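Local coordinates for L-hydantoinase (Arthrobacter aurescens, PDB 1GKR), which hydrolyses the ring of hydantoins with two zinc ions per subunit, preferring aryl over alkyl derivatives and showing an enantioselectivity that depends on the substrate, at residues D67-Y72 against G114-V119; D104-K109 against R136-A141; V161-L166 against I221-L226. One frame throughout, in Å; residues are numbered along the deposited sequence.

Contact 1 of 3, residues D67-Y72 against G114-V119; sequences DLKNRY and GQRLKV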
# COMPACT_ATOMS: atom_id res chain seq x y z
N ASP A 67 -30.38 32.52 19.92
CA ASP A 67 -31.33 32.25 21.01
C ASP A 67 -30.73 31.58 22.24
O ASP A 67 -31.35 31.54 23.31
CB ASP A 67 -32.52 31.41 20.52
CG ASP A 67 -33.41 32.18 19.55
OD1 ASP A 67 -33.16 33.39 19.31
OD2 ASP A 67 -34.36 31.56 19.02
N LEU A 68 -29.52 31.06 22.11
CA LEU A 68 -28.87 30.40 23.23
C LEU A 68 -27.71 31.21 23.77
O LEU A 68 -26.89 30.69 24.53
CB LEU A 68 -28.36 29.03 22.78
CG LEU A 68 -29.38 28.11 22.09
CD1 LEU A 68 -28.67 26.85 21.62
CD2 LEU A 68 -30.52 27.78 23.06
N LYS A 69 -27.64 32.48 23.41
CA LYS A 69 -26.52 33.28 23.84
C LYS A 69 -26.26 33.33 25.35
O LYS A 69 -25.12 33.40 25.77
CB LYS A 69 -26.61 34.69 23.26
CG LYS A 69 -27.61 35.61 23.91
CD LYS A 69 -27.81 36.86 23.06
CE LYS A 69 -28.64 36.55 21.82
NZ LYS A 69 -28.80 37.73 20.92
N ASN A 70 -27.30 33.27 26.18
CA ASN A 70 -27.04 33.33 27.61
C ASN A 70 -26.62 32.01 28.21
O ASN A 70 -26.35 31.93 29.41
CB ASN A 70 -28.26 33.87 28.35
CG ASN A 70 -28.50 35.33 28.04
OD1 ASN A 70 -27.62 36.17 28.24
ND2 ASN A 70 -29.71 35.64 27.56
N ARG A 71 -26.53 30.98 27.39
CA ARG A 71 -26.17 29.67 27.89
C ARG A 71 -24.81 29.14 27.39
O ARG A 71 -24.10 28.45 28.12
CB ARG A 71 -27.29 28.70 27.54
CG ARG A 71 -27.18 27.31 28.16
CD ARG A 71 -28.56 26.62 28.22
NE ARG A 71 -29.57 27.52 28.78
CZ ARG A 71 -30.39 28.28 28.05
NH1 ARG A 71 -30.34 28.25 26.72
NH2 ARG A 71 -31.25 29.09 28.66
N TYR A 72 -24.46 29.48 26.15
CA TYR A 72 -23.21 29.00 25.55
C TYR A 72 -22.14 30.05 25.27
O TYR A 72 -21.01 29.89 25.70
CB TYR A 72 -23.55 28.26 24.26
CG TYR A 72 -24.46 27.09 24.50
CD1 TYR A 72 -23.96 25.90 24.99
CD2 TYR A 72 -25.84 27.19 24.29
CE1 TYR A 72 -24.79 24.82 25.28
CE2 TYR A 72 -26.68 26.13 24.58
CZ TYR A 72 -26.15 24.94 25.08
OH TYR A 72 -26.97 23.87 25.37
N GLY A 114 -22.25 40.69 12.69
CA GLY A 114 -21.64 41.93 12.26
C GLY A 114 -21.80 43.09 13.23
O GLY A 114 -20.98 44.01 13.25
N GLN A 115 -22.85 43.04 14.04
CA GLN A 115 -23.10 44.11 14.99
C GLN A 115 -22.42 43.90 16.32
O GLN A 115 -22.18 44.86 17.06
CB GLN A 115 -24.59 44.26 15.24
CG GLN A 115 -25.40 44.67 14.04
CD GLN A 115 -26.90 44.56 14.31
OE1 GLN A 115 -27.73 44.86 13.44
NE2 GLN A 115 -27.26 44.11 15.52
N ARG A 116 -22.09 42.66 16.66
CA ARG A 116 -21.50 42.44 17.96
C ARG A 116 -20.10 41.85 18.05
O ARG A 116 -19.46 41.95 19.10
CB ARG A 116 -22.47 41.62 18.81
CG ARG A 116 -23.75 42.38 19.12
CD ARG A 116 -24.69 41.58 19.98
NE ARG A 116 -25.48 40.65 19.20
CZ ARG A 116 -25.61 39.36 19.48
NH1 ARG A 116 -24.97 38.84 20.53
NH2 ARG A 116 -26.38 38.58 18.72
N LEU A 117 -19.61 41.25 16.97
CA LEU A 117 -18.28 40.66 16.97
C LEU A 117 -17.18 41.71 17.02
O LEU A 117 -17.35 42.82 16.51
CB LEU A 117 -18.10 39.78 15.74
CG LEU A 117 -18.72 38.40 15.91
CD1 LEU A 117 -18.73 37.67 14.57
CD2 LEU A 117 -17.94 37.64 16.98
N LYS A 118 -16.06 41.37 17.63
CA LYS A 118 -14.95 42.30 17.74
C LYS A 118 -13.75 41.94 16.84
O LYS A 118 -12.83 42.73 16.68
CB LYS A 118 -14.51 42.44 19.20
CG LYS A 118 -15.53 43.13 20.11
CD LYS A 118 -14.83 43.60 21.39
CE LYS A 118 -15.69 44.52 22.24
NZ LYS A 118 -16.70 43.74 23.02
N VAL A 119 -13.76 40.74 16.27
CA VAL A 119 -12.71 40.34 15.34
C VAL A 119 -13.45 40.00 14.04
O VAL A 119 -14.67 39.92 14.04
CB VAL A 119 -11.90 39.13 15.86
CG1 VAL A 119 -11.17 39.52 17.14
CG2 VAL A 119 -12.82 37.95 16.10

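Contact 2 of 3, residues D104-K109 against R136-A141; sequences DAFLEK and RKMHDA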
# COMPACT_ATOMS: atom_id res chain seq x y z
N ASP A 104 -32.47 32.30 5.48
CA ASP A 104 -32.96 33.26 6.46
C ASP A 104 -32.12 33.21 7.71
O ASP A 104 -31.61 34.23 8.16
CB ASP A 104 -34.41 32.99 6.86
CG ASP A 104 -35.38 33.26 5.72
OD1 ASP A 104 -35.26 34.32 5.08
OD2 ASP A 104 -36.27 32.41 5.48
N ALA A 105 -31.98 32.02 8.29
CA ALA A 105 -31.20 31.88 9.51
C ALA A 105 -29.80 32.44 9.32
O ALA A 105 -29.23 33.05 10.24
CB ALA A 105 -31.13 30.42 9.92
N PHE A 106 -29.26 32.22 8.11
CA PHE A 106 -27.92 32.66 7.75
C PHE A 106 -27.85 34.17 7.70
O PHE A 106 -26.96 34.77 8.32
CB PHE A 106 -27.54 32.08 6.38
CG PHE A 106 -26.14 32.39 5.95
CD1 PHE A 106 -25.07 31.60 6.37
CD2 PHE A 106 -25.87 33.50 5.15
CE1 PHE A 106 -23.75 31.90 6.00
CE2 PHE A 106 -24.56 33.81 4.78
CZ PHE A 106 -23.50 33.01 5.21
N LEU A 107 -28.76 34.79 6.96
CA LEU A 107 -28.79 36.25 6.85
C LEU A 107 -28.94 36.93 8.21
O LEU A 107 -28.37 37.99 8.46
CB LEU A 107 -29.94 36.71 5.96
CG LEU A 107 -29.70 36.95 4.47
CD1 LEU A 107 -28.23 36.91 4.13
CD2 LEU A 107 -30.45 35.91 3.69
N GLU A 108 -29.71 36.30 9.09
CA GLU A 108 -29.93 36.85 10.41
C GLU A 108 -28.67 36.77 11.26
O GLU A 108 -28.30 37.74 11.93
CB GLU A 108 -31.09 36.13 11.12
CG GLU A 108 -31.57 36.80 12.41
CD GLU A 108 -31.89 38.29 12.24
OE1 GLU A 108 -32.45 38.66 11.18
OE2 GLU A 108 -31.60 39.07 13.17
N LYS A 109 -27.98 35.62 11.21
CA LYS A 109 -26.76 35.44 11.98
C LYS A 109 -25.69 36.42 11.50
O LYS A 109 -24.93 36.96 12.29
CB LYS A 109 -26.24 34.00 11.88
CG LYS A 109 -25.06 33.74 12.81
CD LYS A 109 -24.40 32.38 12.60
CE LYS A 109 -25.04 31.30 13.43
NZ LYS A 109 -24.05 30.27 13.82
N ARG A 136 -27.13 25.88 -1.81
CA ARG A 136 -26.84 26.76 -2.93
C ARG A 136 -27.12 28.20 -2.53
O ARG A 136 -26.37 29.12 -2.87
CB ARG A 136 -27.73 26.36 -4.10
CG ARG A 136 -27.00 26.07 -5.37
CD ARG A 136 -26.45 27.33 -5.97
NE ARG A 136 -25.60 27.01 -7.11
CZ ARG A 136 -24.80 27.88 -7.72
NH1 ARG A 136 -24.74 29.14 -7.30
NH2 ARG A 136 -24.05 27.47 -8.74
N LYS A 137 -28.21 28.40 -1.79
CA LYS A 137 -28.63 29.72 -1.34
C LYS A 137 -27.63 30.40 -0.41
O LYS A 137 -27.31 31.58 -0.58
CB LYS A 137 -29.98 29.64 -0.61
CG LYS A 137 -31.16 29.12 -1.43
CD LYS A 137 -32.44 29.26 -0.60
CE LYS A 137 -33.64 28.60 -1.27
NZ LYS A 137 -34.89 28.85 -0.50
N MET A 138 -27.17 29.65 0.59
CA MET A 138 -26.21 30.19 1.54
C MET A 138 -24.87 30.46 0.86
O MET A 138 -24.20 31.45 1.16
CB MET A 138 -26.05 29.23 2.73
CG MET A 138 -27.28 29.19 3.61
SD MET A 138 -27.14 28.21 5.11
CE MET A 138 -27.67 26.60 4.53
N HIS A 139 -24.50 29.58 -0.08
CA HIS A 139 -23.27 29.75 -0.83
C HIS A 139 -23.30 31.12 -1.51
O HIS A 139 -22.35 31.91 -1.39
CB HIS A 139 -23.14 28.67 -1.91
CG HIS A 139 -21.96 28.87 -2.81
ND1 HIS A 139 -20.66 28.72 -2.37
CD2 HIS A 139 -21.89 29.23 -4.11
CE1 HIS A 139 -19.84 28.99 -3.37
NE2 HIS A 139 -20.55 29.31 -4.43
N ASP A 140 -24.41 31.39 -2.21
CA ASP A 140 -24.59 32.65 -2.92
C ASP A 140 -24.67 33.85 -1.97
O ASP A 140 -24.39 34.98 -2.38
CB ASP A 140 -25.84 32.61 -3.80
CG ASP A 140 -25.69 31.67 -5.00
OD1 ASP A 140 -24.57 31.57 -5.56
OD2 ASP A 140 -26.70 31.04 -5.39
N ALA A 141 -25.03 33.61 -0.72
CA ALA A 141 -25.11 34.71 0.24
C ALA A 141 -23.77 34.94 0.92
O ALA A 141 -23.66 35.80 1.79
CB ALA A 141 -26.18 34.44 1.27

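Contact 3 of 3, residues V161-L166 against I221-L226; sequences VSDGEL and IQRALL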
# COMPACT_ATOMS: atom_id res chain seq x y z
N VAL A 161 -26.29 13.11 9.21
CA VAL A 161 -26.81 12.70 7.92
C VAL A 161 -26.43 11.24 7.65
O VAL A 161 -25.48 10.72 8.24
CB VAL A 161 -26.24 13.56 6.78
CG1 VAL A 161 -26.82 14.94 6.83
CG2 VAL A 161 -24.73 13.64 6.90
N SER A 162 -27.18 10.57 6.80
CA SER A 162 -26.84 9.20 6.47
C SER A 162 -25.84 9.26 5.33
O SER A 162 -25.59 10.34 4.78
CB SER A 162 -28.08 8.43 6.03
OG SER A 162 -28.66 9.03 4.90
N ASP A 163 -25.27 8.13 4.94
CA ASP A 163 -24.30 8.15 3.85
C ASP A 163 -24.90 8.72 2.57
O ASP A 163 -24.24 9.45 1.85
CB ASP A 163 -23.72 6.75 3.63
CG ASP A 163 -23.03 6.20 4.87
OD1 ASP A 163 -22.53 7.01 5.66
OD2 ASP A 163 -22.97 4.97 5.07
N GLY A 164 -26.16 8.42 2.30
CA GLY A 164 -26.81 8.93 1.10
C GLY A 164 -26.98 10.43 1.16
O GLY A 164 -26.70 11.15 0.19
N GLU A 165 -27.43 10.93 2.30
CA GLU A 165 -27.62 12.37 2.44
C GLU A 165 -26.26 13.06 2.37
O GLU A 165 -26.09 14.09 1.72
CB GLU A 165 -28.31 12.69 3.77
CG GLU A 165 -29.45 11.74 4.06
CD GLU A 165 -30.30 12.18 5.22
OE1 GLU A 165 -31.16 13.06 5.01
OE2 GLU A 165 -30.11 11.64 6.33
N LEU A 166 -25.28 12.46 3.05
CA LEU A 166 -23.92 12.99 3.06
C LEU A 166 -23.38 13.01 1.63
O LEU A 166 -22.74 13.97 1.21
CB LEU A 166 -23.01 12.13 3.94
CG LEU A 166 -21.56 12.62 4.05
CD1 LEU A 166 -21.52 14.04 4.59
CD2 LEU A 166 -20.79 11.69 4.95
N ILE A 221 -13.71 8.16 9.10
CA ILE A 221 -12.81 8.92 8.25
C ILE A 221 -12.68 8.18 6.92
O ILE A 221 -12.77 8.78 5.84
CB ILE A 221 -11.44 9.07 8.94
CG1 ILE A 221 -11.57 10.04 10.12
CG2 ILE A 221 -10.41 9.57 7.96
CD1 ILE A 221 -10.31 10.13 11.00
N GLN A 222 -12.49 6.87 7.00
CA GLN A 222 -12.35 6.01 5.82
C GLN A 222 -13.56 6.14 4.91
O GLN A 222 -13.43 6.23 3.69
CB GLN A 222 -12.21 4.57 6.28
CG GLN A 222 -11.75 3.60 5.21
CD GLN A 222 -10.48 2.86 5.66
OE1 GLN A 222 -10.07 1.87 5.05
NE2 GLN A 222 -9.85 3.35 6.74
N ARG A 223 -14.75 6.16 5.52
CA ARG A 223 -16.00 6.28 4.79
C ARG A 223 -16.14 7.64 4.09
O ARG A 223 -16.52 7.71 2.92
CB ARG A 223 -17.16 6.09 5.76
CG ARG A 223 -18.36 5.43 5.14
CD ARG A 223 -19.56 5.48 6.03
NE ARG A 223 -19.23 5.37 7.44
CZ ARG A 223 -19.96 5.94 8.40
NH1 ARG A 223 -21.03 6.65 8.07
NH2 ARG A 223 -19.60 5.83 9.67
N ALA A 224 -15.84 8.72 4.81
CA ALA A 224 -15.93 10.05 4.23
C ALA A 224 -14.97 10.12 3.06
O ALA A 224 -15.32 10.65 2.00
CB ALA A 224 -15.55 11.09 5.25
N LEU A 225 -13.78 9.58 3.26
CA LEU A 225 -12.76 9.56 2.22
C LEU A 225 -13.26 8.87 0.94
O LEU A 225 -13.11 9.40 -0.16
CB LEU A 225 -11.51 8.87 2.78
CG LEU A 225 -10.31 9.75 3.19
CD1 LEU A 225 -10.72 11.14 3.56
CD2 LEU A 225 -9.60 9.10 4.35
N LEU A 226 -13.87 7.69 1.08
CA LEU A 226 -14.39 6.96 -0.07
C LEU A 226 -15.47 7.72 -0.81
O LEU A 226 -15.57 7.62 -2.04
CB LEU A 226 -14.96 5.62 0.37
CG LEU A 226 -14.02 4.42 0.22
CD1 LEU A 226 -12.62 4.77 0.75
CD2 LEU A 226 -14.61 3.23 0.99

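Contact 1 of 3, residues D67-Y72 against G114-V119
At the surface of the amidohydrolase domain, Lys-69 from the loop between strand 51-62 and helix 75-85 meets Arg-116 at the end of helix 103-116. The backbones stand well apart, with 12.0 Å between the CA of Lys-69 and the CA of Arg-116, so only long side chains can span the interval. Lys-69 NZ lies 3.4 Å from Arg-116 NH2 and 3.9 Å from Arg-116 CZ, approaching the guanidinium obliquely, and the two side chains cross at about a right angle. Lys-69 turns at its third torsion (chi3 74°), as Arg-116 does (chi3 -83°), before their cationic ends come together. Both nitrogens are donors of like charge, so they make no hydrogen bond; their closeness probably reflects Asp-65, whose OD2 takes a salt bridge from Arg-116 NH2 and a long, weak ion pair from Lys-69 NZ. In this TIM-barrel fold helix 75-85 stands beside the contact, lending Glu-76 as salt-bridge partner to Arg-116 NH1 and Phe-75 as an apolar neighbour of the arginine. A guanidinium suits the place because its separate nitrogens can serve two carboxylates. Leu-68 O accepts from Arg-71 N at 2.9 Å, within the turn that carries Lys-69.

Contact 2 of 3, residues D104-K109 against R136-A141
Phe-106 carries CG trans to its backbone nitrogen (chi1 -176°), which swings the ring across to the other helix, while Met-138 has CG opposite its own carbonyl carbon (chi1 -70°), which brings CG and the sulfur up to the base of that ring. Helices 103-116 and 132-140 belong to the helical layer of a TIM barrel, and strand 120-123 lies between them in the chain; its Leu-123 also touches the phenylalanine. The backbones come close, the CA of Phe-106 being 6.9 Å from the CA of Met-138. Over one face of the ring sits Met-138 CB, and Met-138 CG reaches Phe-106 CB at 4.0 Å. The chain stays extended through chi2, leaving SD 5.1 Å from the centroid of the Phe-106 ring and 52° off the ring normal, an oblique Met-aromatic contact; the bend at the last torsion only turns the terminal methyl. A flexible, polarisable thioether suits this spot, since it can lie against both Phe-106 and Phe-146.

Ala-141 fills the other part of the interface. Its CB lies 3.9 Å from Phe-106 CE2, and a small residue lets the ring come this near the chain. Leu-107 CD1, on the exposed side, makes a looser touch on Ala-141 CB at 4.3 Å. At the ring edge, near its plane, the carbonyl O of Ala-141 stands 3.7 Å from Phe-106 CE2.

Contact 3 of 3, residues V161-L166 against I221-L226
Asp-163 and Arg-223 make the tight part of this contact: Arg-223 NH1 gives a hydrogen bond of 2.9 Å to Asp-163 OD1, part of a salt bridge, with an N-H...O angle of 154°. OD1 receives it on its syn lone pair, at the edge of the guanidinium, although the carboxylate and guanidinium planes are turned 61° apart. The side chains cross at about a right angle: Arg-223 CD lies 3.4 Å from Asp-163 OD1, and the bend at chi3 (-35°) turns NH1 to the same oxygen. The pair joins the start of helix 163-176 to helix 214-231, two outer helices of the TIM barrel, at a subunit interface of the homotetramer. A carboxylate suits the place, its second oxygen, OD2, being hydrogen-bonded to Asn-186 ND2 of the second subunit; the long arginine also forms a salt bridge from NH2 to Glu-219 OE1 of its own helix. With an alanine at this position, Arg-223 NH1 would probably lose the counter-charge of Asp-163 and Asn-186 of the second subunit the carboxylate it bonds. Beside the ion pair the segments stand apart, Leu-166 CD2 and Ala-224 CB being 5.3 Å from each other. Ser-162 and Glu-165, partly exposed and not touching 221-226, form a capping box: Ser-162 OG accepts weakly from Glu-165 N.

Contacts 1 and 2 share helix 103-116: its end serves the charged surface cluster of contact 1 and its beginning the apolar interface of contact 2. Their centres are 18 Å apart and their nearest atoms about 5 Å, without touching. Contact 3 follows further along the chain, 24 Å from contact 2 and 32 Å from contact 1 between centres, and helices 132-140 and 163-176, used by contacts 2 and 3, are consecutive. All three belong to the amidohydrolase barrel. Contacts 1 and 2 lie away from the metal site, whereas in contact 3 the side chain of Arg-223 is about 10 Å from that of the zinc ligand His-183 and about 14 Å from a zinc ion. Of the three, contact 3 alone meets another subunit.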